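Local coordinates for Lmo0812 protein (Listeria monocytogenes serovar 1/2a, PDB 4YF1) that is an all-helical HD-domain protein that probably removes the 3'-diphosphate from guanosine-3',5'-bis(diphosphate), at residues V84-E89 with K114-A119. Residues are numbered along the deposited sequence; the frame is centred on the assembly and turned at random.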
# COMPACT_ATOMS: atom_id res chain seq x y z
N VAL A 84 -0.77 -8.73 7.99
CA VAL A 84 -1.37 -7.58 8.66
C VAL A 84 -1.88 -7.94 10.06
O VAL A 84 -1.60 -7.22 11.04
CB VAL A 84 -2.52 -6.98 7.82
CG1 VAL A 84 -3.31 -5.96 8.62
CG2 VAL A 84 -1.96 -6.32 6.59
N ALA A 85 -2.61 -9.05 10.15
CA ALA A 85 -3.15 -9.49 11.43
C ALA A 85 -2.07 -9.80 12.44
O ALA A 85 -2.31 -9.65 13.64
CB ALA A 85 -4.05 -10.71 11.25
N SER A 86 -0.89 -10.23 11.98
CA SER A 86 0.19 -10.57 12.91
C SER A 86 0.62 -9.40 13.82
O SER A 86 1.03 -9.64 14.95
CB SER A 86 1.41 -11.13 12.20
OG SER A 86 2.16 -10.13 11.50
N HIS A 87 0.48 -8.15 13.37
CA HIS A 87 0.89 -6.97 14.17
C HIS A 87 -0.23 -6.02 14.59
O HIS A 87 0.03 -4.97 15.18
CB HIS A 87 1.97 -6.20 13.41
CG HIS A 87 2.35 -4.90 14.05
ND1 HIS A 87 2.32 -4.70 15.42
CD2 HIS A 87 2.90 -3.77 13.53
CE1 HIS A 87 2.76 -3.49 15.70
NE2 HIS A 87 3.13 -2.91 14.57
N THR A 88 -1.48 -6.39 14.33
CA THR A 88 -2.63 -5.54 14.64
C THR A 88 -2.96 -5.71 16.11
O THR A 88 -3.00 -6.83 16.60
CB THR A 88 -3.88 -5.94 13.81
OG1 THR A 88 -3.61 -5.79 12.41
CG2 THR A 88 -5.10 -5.08 14.17
N GLU A 89 -3.19 -4.61 16.82
CA GLU A 89 -3.52 -4.66 18.24
C GLU A 89 -5.01 -4.93 18.42
O GLU A 89 -5.82 -4.54 17.59
CB GLU A 89 -3.19 -3.32 18.93
CG GLU A 89 -1.71 -2.97 19.00
CD GLU A 89 -1.43 -1.64 19.71
OE1 GLU A 89 -2.36 -0.83 19.91
OE2 GLU A 89 -0.25 -1.39 20.05
N LYS A 114 8.59 -9.93 12.27
CA LYS A 114 9.47 -9.04 13.06
C LYS A 114 9.72 -7.73 12.32
O LYS A 114 9.62 -6.65 12.89
CB LYS A 114 10.82 -9.71 13.32
CG LYS A 114 10.73 -10.91 14.25
CD LYS A 114 12.02 -11.68 14.25
CE LYS A 114 12.09 -12.73 15.37
NZ LYS A 114 12.75 -12.14 16.57
N ALA A 115 9.94 -7.83 11.02
CA ALA A 115 10.25 -6.63 10.24
C ALA A 115 9.09 -5.64 10.20
O ALA A 115 9.30 -4.43 10.21
CB ALA A 115 10.68 -7.01 8.83
N LEU A 116 7.86 -6.16 10.15
CA LEU A 116 6.68 -5.30 10.11
C LEU A 116 6.57 -4.46 11.37
O LEU A 116 6.25 -3.24 11.33
CB LEU A 116 5.44 -6.15 9.99
CG LEU A 116 5.31 -6.70 8.57
CD1 LEU A 116 4.38 -7.91 8.62
CD2 LEU A 116 4.77 -5.62 7.64
N ILE A 117 6.85 -5.10 12.49
CA ILE A 117 6.80 -4.40 13.79
C ILE A 117 7.94 -3.39 13.90
O ILE A 117 7.70 -2.25 14.31
CB ILE A 117 6.87 -5.38 14.98
CG1 ILE A 117 5.61 -6.25 15.01
CG2 ILE A 117 7.02 -4.60 16.31
CD1 ILE A 117 5.64 -7.43 15.97
N VAL A 118 9.17 -3.80 13.62
CA VAL A 118 10.30 -2.87 13.78
C VAL A 118 10.20 -1.66 12.82
O VAL A 118 10.43 -0.53 13.24
CB VAL A 118 11.65 -3.57 13.70
CG1 VAL A 118 12.78 -2.61 13.86
CG2 VAL A 118 11.77 -4.70 14.71
N ALA A 119 9.80 -1.89 11.57
CA ALA A 119 9.65 -0.80 10.61
C ALA A 119 8.62 0.22 11.08
O ALA A 119 8.82 1.43 10.96
CB ALA A 119 9.29 -1.34 9.24
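Beside the probable active-site cluster of this HD-domain fold, His-87, near the C-terminal end of helix 78-87, lies against Ile-117 on helix 111-132, one turn before Asp-120. Asp-120 belongs, with His-35, His-59 and Asp-60, to a converging set that resembles the H...HD...D signature, although no metal is bound to them here. With CG anti to the backbone N (chi1 173°), the His-87 imidazole reaches across to the second helix. The CA atoms of His-87 and Ile-117 are 6.5 Å apart. The CG1 methylene of Ile-117 sits over one face of the ring, displaced toward the rim, 3.7 Å from both His-87 CG and His-87 ND1 and 16° off the normal, a CH-pi contact. The ring also stacks with His-59, and its NE2 is hydrogen-bonded to OD2 of Asp-120; together these contacts would favour this orientation of the imidazole and join it to the signature residues. No hydrogen bond links the two segments themselves. Nearby, Ser-86 OG, hydrogen-bonded back to Leu-83 O, comes within 4.3 Å of Leu-116 CD1. Near the helix end, Val-84 O accepts hydrogen bonds from His-87 N and from Thr-88 OG1, the hydroxyl standing above the carbonyl plane with OG1 2.8 Å from Val-84 O.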